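Fimbrial structural subunit (Actinomyces naeslundii, PDB 3QDH) forms the shaft of type 2 fimbriae and, as an adhesin, mediates interactions with streptococci and host cells during oral biofilm development. Local coordinates at residues K38-Y43 and R94-P99; D70-K75 and T88-K93. All coordinates share one frame; numbering follows the deposited sequence.

Contact 1 of 2, residues K38-Y43 and R94-P99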
ATOM      1  N   LYS A  38      -2.583  -4.385 -39.712  1.00 21.00           N
ATOM      2  CA  LYS A  38      -1.444  -3.518 -40.056  1.00 20.76           C
ATOM      3  C   LYS A  38      -1.298  -2.302 -39.128  1.00 19.88           C
ATOM      4  O   LYS A  38      -0.699  -1.291 -39.504  1.00 19.90           O
ATOM      5  CB  LYS A  38      -1.531  -3.062 -41.528  1.00 21.17           C
ATOM      6  CG  LYS A  38      -1.382  -4.183 -42.568  1.00 24.28           C
ATOM      7  CD  LYS A  38       0.057  -4.707 -42.616  1.00 29.68           C
ATOM      8  CE  LYS A  38       0.331  -5.514 -43.885  1.00 32.37           C
ATOM      9  NZ  LYS A  38       1.665  -6.201 -43.814  1.00 33.58           N
ATOM     10  N   SER A  39      -1.849  -2.405 -37.920  1.00 18.30           N
ATOM     11  CA  SER A  39      -1.686  -1.370 -36.899  1.00 17.20           C
ATOM     12  C   SER A  39      -0.727  -1.890 -35.828  1.00 16.08           C
ATOM     13  O   SER A  39      -0.899  -3.006 -35.322  1.00 15.10           O
ATOM     14  CB  SER A  39      -3.057  -1.009 -36.301  1.00 17.48           C
ATOM     15  OG  SER A  39      -2.923  -0.176 -35.162  1.00 20.59           O
ATOM     16  N   PHE A  40       0.290  -1.096 -35.493  1.00 14.22           N
ATOM     17  CA  PHE A  40       1.313  -1.515 -34.536  1.00 13.63           C
ATOM     18  C   PHE A  40       1.512  -0.495 -33.437  1.00 13.23           C
ATOM     19  O   PHE A  40       1.315   0.693 -33.666  1.00 13.01           O
ATOM     20  CB  PHE A  40       2.657  -1.721 -35.246  1.00 13.91           C
ATOM     21  CG  PHE A  40       2.586  -2.676 -36.399  1.00 14.98           C
ATOM     22  CD1 PHE A  40       2.818  -4.032 -36.207  1.00 17.07           C
ATOM     23  CD2 PHE A  40       2.274  -2.217 -37.672  1.00 17.31           C
ATOM     24  CE1 PHE A  40       2.746  -4.933 -37.279  1.00 18.12           C
ATOM     25  CE2 PHE A  40       2.193  -3.104 -38.754  1.00 18.52           C
ATOM     26  CZ  PHE A  40       2.432  -4.464 -38.553  1.00 18.51           C
ATOM     27  N   TYR A  41       1.905  -0.961 -32.249  1.00 12.40           N
ATOM     28  CA  TYR A  41       2.326  -0.060 -31.164  1.00 12.21           C
ATOM     29  C   TYR A  41       3.643   0.653 -31.468  1.00 12.08           C
ATOM     30  O   TYR A  41       4.630   0.022 -31.854  1.00 11.63           O
ATOM     31  CB  TYR A  41       2.482  -0.806 -29.835  1.00 11.91           C
ATOM     32  CG  TYR A  41       1.166  -1.305 -29.284  1.00 12.41           C
ATOM     33  CD1 TYR A  41       0.234  -0.422 -28.733  1.00 12.05           C
ATOM     34  CD2 TYR A  41       0.851  -2.666 -29.325  1.00 14.03           C
ATOM     35  CE1 TYR A  41      -0.990  -0.890 -28.229  1.00 14.41           C
ATOM     36  CE2 TYR A  41      -0.357  -3.144 -28.816  1.00 14.97           C
ATOM     37  CZ  TYR A  41      -1.270  -2.251 -28.280  1.00 13.76           C
ATOM     38  OH  TYR A  41      -2.460  -2.744 -27.809  1.00 14.44           O
ATOM     39  N   LYS A  42       3.640   1.970 -31.275  1.00 12.12           N
ATOM     40  CA  LYS A  42       4.875   2.751 -31.230  1.00 12.32           C
ATOM     41  C   LYS A  42       5.465   2.577 -29.844  1.00 11.81           C
ATOM     42  O   LYS A  42       6.693   2.541 -29.664  1.00 10.84           O
ATOM     43  CB  LYS A  42       4.587   4.235 -31.466  1.00 13.12           C
ATOM     44  CG  LYS A  42       4.043   4.602 -32.855  1.00 15.64           C
ATOM     45  CD  LYS A  42       3.790   6.117 -32.872  1.00 20.21           C
ATOM     46  CE  LYS A  42       2.799   6.525 -33.926  1.00 23.37           C
ATOM     47  NZ  LYS A  42       2.517   7.994 -33.853  1.00 25.45           N
ATOM     48  N   TYR A  43       4.578   2.479 -28.852  1.00 10.94           N
ATOM     49  CA  TYR A  43       4.986   2.252 -27.478  1.00 11.12           C
ATOM     50  C   TYR A  43       3.771   1.871 -26.639  1.00 10.30           C
ATOM     51  O   TYR A  43       2.640   2.040 -27.074  1.00 11.23           O
ATOM     52  CB  TYR A  43       5.701   3.497 -26.874  1.00 10.84           C
ATOM     53  CG  TYR A  43       4.916   4.779 -27.047  1.00 11.15           C
ATOM     54  CD1 TYR A  43       3.914   5.143 -26.138  1.00 11.77           C
ATOM     55  CD2 TYR A  43       5.180   5.636 -28.126  1.00 11.69           C
ATOM     56  CE1 TYR A  43       3.157   6.322 -26.340  1.00 13.11           C
ATOM     57  CE2 TYR A  43       4.451   6.811 -28.327  1.00 12.42           C
ATOM     58  CZ  TYR A  43       3.448   7.146 -27.434  1.00 13.79           C
ATOM     59  OH  TYR A  43       2.745   8.311 -27.637  1.00 14.03           O
ATOM     60  N   ARG A  94       4.023  -9.003 -28.386  1.00 11.56           N
ATOM     61  CA  ARG A  94       3.138  -9.839 -27.539  1.00 11.94           C
ATOM     62  C   ARG A  94       1.770  -9.212 -27.263  1.00 11.62           C
ATOM     63  O   ARG A  94       0.712  -9.882 -27.346  1.00 10.98           O
ATOM     64  CB  ARG A  94       3.802 -10.123 -26.199  1.00 12.09           C
ATOM     65  CG  ARG A  94       4.950 -11.138 -26.205  1.00 13.09           C
ATOM     66  CD  ARG A  94       5.278 -11.453 -24.752  1.00 12.78           C
ATOM     67  NE  ARG A  94       6.525 -12.199 -24.538  1.00 16.69           N
ATOM     68  CZ  ARG A  94       6.617 -13.527 -24.560  1.00 17.05           C
ATOM     69  NH1 ARG A  94       5.543 -14.253 -24.823  1.00 17.57           N
ATOM     70  NH2 ARG A  94       7.780 -14.129 -24.335  1.00 14.43           N
ATOM     71  N   ILE A  95       1.782  -7.927 -26.908  1.00 10.71           N
ATOM     72  CA  ILE A  95       0.552  -7.224 -26.583  1.00 11.21           C
ATOM     73  C   ILE A  95      -0.363  -7.124 -27.802  1.00 11.41           C
ATOM     74  O   ILE A  95      -1.565  -7.368 -27.689  1.00 12.81           O
ATOM     75  CB  ILE A  95       0.796  -5.835 -25.931  1.00 10.35           C
ATOM     76  CG1 ILE A  95       1.556  -6.009 -24.613  1.00 12.42           C
ATOM     77  CG2 ILE A  95      -0.542  -5.118 -25.676  1.00 10.49           C
ATOM     78  CD1 ILE A  95       2.084  -4.679 -23.975  1.00 11.00           C
ATOM     79  N   LYS A  96       0.198  -6.814 -28.967  1.00 11.30           N
ATOM     80  CA  LYS A  96      -0.593  -6.839 -30.208  1.00 12.15           C
ATOM     81  C   LYS A  96      -1.238  -8.215 -30.488  1.00 12.32           C
ATOM     82  O   LYS A  96      -2.381  -8.298 -30.960  1.00 12.51           O
ATOM     83  CB  LYS A  96       0.263  -6.392 -31.408  1.00 11.94           C
ATOM     84  CG  LYS A  96      -0.487  -6.408 -32.751  1.00 13.99           C
ATOM     85  CD  LYS A  96       0.441  -5.973 -33.895  1.00 14.26           C
ATOM     86  CE  LYS A  96      -0.056  -6.504 -35.240  1.00 17.35           C
ATOM     87  NZ  LYS A  96      -1.265  -5.805 -35.705  1.00 15.32           N
ATOM     88  N   ALA A  97      -0.501  -9.276 -30.185  1.00 13.48           N
ATOM     89  CA  ALA A  97      -0.966 -10.649 -30.414  1.00 14.10           C
ATOM     90  C   ALA A  97      -1.936 -11.139 -29.332  1.00 14.78           C
ATOM     91  O   ALA A  97      -2.440 -12.253 -29.422  1.00 14.40           O
ATOM     92  CB  ALA A  97       0.224 -11.592 -30.520  1.00 14.69           C
ATOM     93  N   ALA A  98      -2.209 -10.295 -28.333  1.00 15.08           N
ATOM     94  CA  ALA A  98      -3.062 -10.657 -27.194  1.00 15.25           C
ATOM     95  C   ALA A  98      -4.263  -9.716 -27.018  1.00 15.25           C
ATOM     96  O   ALA A  98      -4.488  -9.208 -25.922  1.00 15.40           O
ATOM     97  CB  ALA A  98      -2.229 -10.708 -25.916  1.00 15.40           C
ATOM     98  N   PRO A  99      -5.062  -9.493 -28.085  1.00 15.72           N
ATOM     99  CA  PRO A  99      -6.177  -8.561 -27.939  1.00 15.62           C
ATOM    100  C   PRO A  99      -7.176  -9.027 -26.875  1.00 16.06           C
ATOM    101  O   PRO A  99      -7.432 -10.228 -26.761  1.00 15.92           O
ATOM    102  CB  PRO A  99      -6.828  -8.576 -29.324  1.00 15.94           C
ATOM    103  CG  PRO A  99      -6.448  -9.918 -29.898  1.00 16.40           C
ATOM    104  CD  PRO A  99      -5.064 -10.139 -29.413  1.00 16.12           C
TER
HETATM  105  O   HOH W   1      -3.201  -5.248 -28.367  1.00 15.45           O
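Ser39 meets the helix through its backbone: its carbonyl O accepts a hydrogen bond of 2.8 Å from Lys96 NZ. The ammonium comes from above the carbonyl plane, 25° out of it, so the bond is not aligned on a lone pair. Lys96 gets there with CG anti to the backbone N and a nearly straight chain that bends only at chi4, 72°. The same ammonium also donates to Ala37 O, so two carbonyls of the incoming chain grip one charge. At Phe40 that charge stands over the ring face, with NZ 4.7 Å from the centroid and 24° off the normal, a cation-pi geometry; the methylenes cross the ring obliquely, CE lying 3.8 Å from Phe40 CE1. Tyr41 points toward the helix and sets the edge of its ring against the backbone, Lys96 N lying in the ring plane 3.7 Å from Tyr41 CE2. Ile95 CG2 touches that same CE2 at 3.7 Å, the two side chains crossing at about a right angle. Beyond the ring, Tyr41 OH donates to a water at 2.7 Å, and the water in turn donates to Ile95 O at 2.8 Å. In this Sgo0707 N2-type adhesin domain of FimA, the contact sets the C-terminal turn of helix 89-96 across the start of strand 39-49, which pairs antiparallel with strand 118-131, while Pro135 and Pro136 pack on Phe40.

Contact 2 of 2, residues D70-K75 and T88-K93. With ZN (zinc ion), chain B.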
ATOM      1  N   ASP A  70       9.005 -12.789 -20.506  1.00 15.99           N
ATOM      2  CA  ASP A  70      10.394 -12.972 -20.143  1.00 16.14           C
ATOM      3  C   ASP A  70      10.938 -11.601 -19.694  1.00 16.87           C
ATOM      4  O   ASP A  70      10.327 -10.562 -19.999  1.00 16.15           O
ATOM      5  CB  ASP A  70      11.190 -13.544 -21.335  1.00 16.40           C
ATOM      6  CG  ASP A  70      11.246 -12.592 -22.516  1.00 15.41           C
ATOM      7  OD1 ASP A  70      11.830 -11.498 -22.379  1.00 16.30           O
ATOM      8  OD2 ASP A  70      10.709 -12.941 -23.582  1.00 16.19           O
ATOM      9  N   PRO A  71      12.078 -11.592 -18.977  1.00 17.27           N
ATOM     10  CA  PRO A  71      12.625 -10.361 -18.393  1.00 17.55           C
ATOM     11  C   PRO A  71      12.990  -9.272 -19.410  1.00 17.72           C
ATOM     12  O   PRO A  71      13.116  -8.094 -19.024  1.00 18.40           O
ATOM     13  CB  PRO A  71      13.882 -10.850 -17.659  1.00 17.86           C
ATOM     14  CG  PRO A  71      13.632 -12.284 -17.396  1.00 17.95           C
ATOM     15  CD  PRO A  71      12.879 -12.770 -18.588  1.00 17.52           C
ATOM     16  N   THR A  72      13.142  -9.639 -20.684  1.00 16.99           N
ATOM     17  CA  THR A  72      13.457  -8.655 -21.735  1.00 16.42           C
ATOM     18  C   THR A  72      12.220  -8.064 -22.433  1.00 15.58           C
ATOM     19  O   THR A  72      12.356  -7.356 -23.442  1.00 15.53           O
ATOM     20  CB  THR A  72      14.467  -9.203 -22.794  1.00 16.59           C
ATOM     21  OG1 THR A  72      13.898 -10.313 -23.496  1.00 17.20           O
ATOM     22  CG2 THR A  72      15.746  -9.652 -22.122  1.00 18.03           C
ATOM     23  N   ASP A  73      11.029  -8.356 -21.894  1.00 14.31           N
ATOM     24  CA  ASP A  73       9.760  -7.867 -22.459  1.00 14.13           C
ATOM     25  C   ASP A  73       9.391  -6.440 -22.028  1.00 13.51           C
ATOM     26  O   ASP A  73       8.550  -5.799 -22.653  1.00 13.56           O
ATOM     27  CB  ASP A  73       8.612  -8.848 -22.163  1.00 13.70           C
ATOM     28  CG  ASP A  73       8.677 -10.096 -23.049  1.00 14.29           C
ATOM     29  OD1 ASP A  73       9.290  -9.989 -24.132  1.00 13.45           O
ATOM     30  OD2 ASP A  73       8.146 -11.168 -22.672  1.00 13.88           O
ATOM     31  N   TYR A  74      10.045  -5.947 -20.986  1.00 13.55           N
ATOM     32  CA  TYR A  74       9.717  -4.636 -20.431  1.00 13.69           C
ATOM     33  C   TYR A  74      10.882  -4.120 -19.606  1.00 14.36           C
ATOM     34  O   TYR A  74      11.801  -4.868 -19.259  1.00 13.51           O
ATOM     35  CB  TYR A  74       8.460  -4.741 -19.541  1.00 13.42           C
ATOM     36  CG  TYR A  74       8.634  -5.783 -18.473  1.00 13.78           C
ATOM     37  CD1 TYR A  74       9.181  -5.449 -17.234  1.00 14.12           C
ATOM     38  CD2 TYR A  74       8.302  -7.121 -18.717  1.00 15.52           C
ATOM     39  CE1 TYR A  74       9.375  -6.423 -16.254  1.00 16.86           C
ATOM     40  CE2 TYR A  74       8.494  -8.099 -17.749  1.00 16.55           C
ATOM     41  CZ  TYR A  74       9.027  -7.741 -16.524  1.00 17.42           C
ATOM     42  OH  TYR A  74       9.222  -8.699 -15.561  1.00 19.06           O
ATOM     43  N   LYS A  75      10.823  -2.835 -19.269  1.00 15.00           N
ATOM     44  CA  LYS A  75      11.778  -2.233 -18.354  1.00 16.11           C
ATOM     45  C   LYS A  75      11.003  -1.448 -17.300  1.00 16.41           C
ATOM     46  O   LYS A  75      10.128  -0.659 -17.636  1.00 16.08           O
ATOM     47  CB  LYS A  75      12.722  -1.290 -19.098  1.00 16.27           C
ATOM     48  CG  LYS A  75      13.863  -1.982 -19.836  1.00 20.30           C
ATOM     49  CD  LYS A  75      14.679  -0.970 -20.637  1.00 23.25           C
ATOM     50  CE  LYS A  75      15.869  -1.621 -21.318  1.00 26.29           C
ATOM     51  NZ  LYS A  75      16.390  -0.752 -22.425  1.00 29.27           N
ATOM     52  N   THR A  88       9.166  -3.446 -24.259  1.00 11.75           N
ATOM     53  CA  THR A  88      10.211  -3.401 -25.273  1.00 12.16           C
ATOM     54  C   THR A  88       9.607  -3.838 -26.608  1.00 12.40           C
ATOM     55  O   THR A  88       8.435  -4.206 -26.671  1.00 12.37           O
ATOM     56  CB  THR A  88      11.351  -4.376 -24.916  1.00 12.01           C
ATOM     57  OG1 THR A  88      10.794  -5.688 -24.815  1.00 12.13           O
ATOM     58  CG2 THR A  88      12.033  -3.982 -23.586  1.00 13.34           C
ATOM     59  N   ALA A  89      10.405  -3.852 -27.673  1.00 12.02           N
ATOM     60  CA  ALA A  89       9.894  -4.289 -28.977  1.00 12.35           C
ATOM     61  C   ALA A  89       9.208  -5.672 -28.930  1.00 12.32           C
ATOM     62  O   ALA A  89       8.106  -5.844 -29.468  1.00 11.11           O
ATOM     63  CB  ALA A  89      11.008  -4.265 -30.029  1.00 13.35           C
ATOM     64  N   GLU A  90       9.853  -6.638 -28.273  1.00 11.95           N
ATOM     65  CA  GLU A  90       9.298  -7.997 -28.102  1.00 12.84           C
ATOM     66  C   GLU A  90       7.985  -7.959 -27.334  1.00 11.93           C
ATOM     67  O   GLU A  90       7.026  -8.667 -27.663  1.00 10.94           O
ATOM     68  CB  GLU A  90      10.229  -8.847 -27.241  1.00 13.60           C
ATOM     69  CG  GLU A  90      11.342  -9.549 -27.900  1.00 17.87           C
ATOM     70  CD  GLU A  90      12.363 -10.025 -26.858  1.00 20.05           C
ATOM     71  OE1 GLU A  90      11.991 -10.661 -25.829  1.00 17.90           O
ATOM     72  OE2 GLU A  90      13.551  -9.740 -27.074  1.00 25.84           O
ATOM     73  N   GLY A  91       7.973  -7.161 -26.274  1.00 11.52           N
ATOM     74  CA  GLY A  91       6.772  -6.987 -25.456  1.00 11.04           C
ATOM     75  C   GLY A  91       5.614  -6.389 -26.241  1.00 10.81           C
ATOM     76  O   GLY A  91       4.470  -6.799 -26.079  1.00  9.98           O
ATOM     77  N   LEU A  92       5.908  -5.417 -27.102  1.00  9.91           N
ATOM     78  CA  LEU A  92       4.853  -4.774 -27.890  1.00 10.41           C
ATOM     79  C   LEU A  92       4.246  -5.731 -28.890  1.00 10.33           C
ATOM     80  O   LEU A  92       3.047  -5.686 -29.134  1.00 10.00           O
ATOM     81  CB  LEU A  92       5.378  -3.525 -28.626  1.00 10.65           C
ATOM     82  CG  LEU A  92       5.890  -2.387 -27.738  1.00 11.51           C
ATOM     83  CD1 LEU A  92       6.452  -1.259 -28.633  1.00 11.86           C
ATOM     84  CD2 LEU A  92       4.779  -1.857 -26.836  1.00 11.76           C
ATOM     85  N   LYS A  93       5.078  -6.607 -29.459  1.00 10.83           N
ATOM     86  CA  LYS A  93       4.587  -7.652 -30.356  1.00 11.87           C
ATOM     87  C   LYS A  93       3.647  -8.616 -29.603  1.00 11.83           C
ATOM     88  O   LYS A  93       2.601  -8.997 -30.121  1.00 11.74           O
ATOM     89  CB  LYS A  93       5.782  -8.408 -30.956  1.00 12.47           C
ATOM     90  CG  LYS A  93       5.410  -9.567 -31.860  1.00 17.20           C
ATOM     91  CD  LYS A  93       6.625 -10.134 -32.592  1.00 21.46           C
ATOM     92  CE  LYS A  93       6.778  -9.523 -33.972  1.00 25.02           C
ATOM     93  NZ  LYS A  93       5.752 -10.073 -34.931  1.00 28.06           N
TER
HETATM   94 ZN    ZN B   1      10.428 -11.466 -24.942  1.00 15.36          ZN
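Asp70 OD2 is held by two partners, the zinc ion at 2.0 Å and Arg94 NH2, which donates a hydrogen bond to it. This is a carboxylate zinc site in which an acidic loop before strand 74-79 faces the first turn of helix 89-96. Two further carboxylates complete the protein's three ligands: Asp73 OD1 and Glu90 OE1, each at 2.0 Å from the metal. The oxygens crowd together, Asp73 OD1 and Glu90 OE1 being 3.3 Å apart, a closeness explained by the shared cation. Their carboxylate planes are nearly perpendicular, 84° apart, and the two side chains cross at about a right angle. Arg94 also forms a salt bridge through NE to Asp73 OD2; its positive charge would help offset the surplus of negative charge.

The loop is also bonded internally. Asp70 CG lies over the backbone, flanked by both N and C (chi1 64°), and Asp70 OD1 accepts Thr72 OG1 at 2.6 Å from above its carboxylate plane. Asp70 N in turn holds the Asp73 carboxylate, donating to OD2 from above its plane.

Thr88, the N-cap residue, joins the loop to the helix start. Its OG1 donates to Thr72 O, in the carbonyl plane and on a lone pair, while its backbone N reaches Asp73 O almost straight, at 169°. Gly91, with no side chain, brings its CA to 3.5 Å from Asp73 O in a CA-H...O contact.

Overall arrangement
Both contacts use helix 89-96 and belong to the Sgo0707 N2-type adhesin domain, their centres 12 Å apart. Contact 2 takes the first turns and contact 1 the last, and contact 2 is nested along the chain inside the loop that contact 1 closes. Each is only partly buried, mixing two buried residues with more accessible ones, though only contact 2 has exposed residues among those touching. The chemistry differs accordingly: contact 2 gathers carboxylates around a metal, whereas contact 1 combines one lysine charge with aromatic and aliphatic surfaces. Arg94, in the 94-99 segment of contact 1, reaches back to the zinc-binding aspartates of contact 2, and Tyr41 CD2 packs 3.7 Å from Leu92 O.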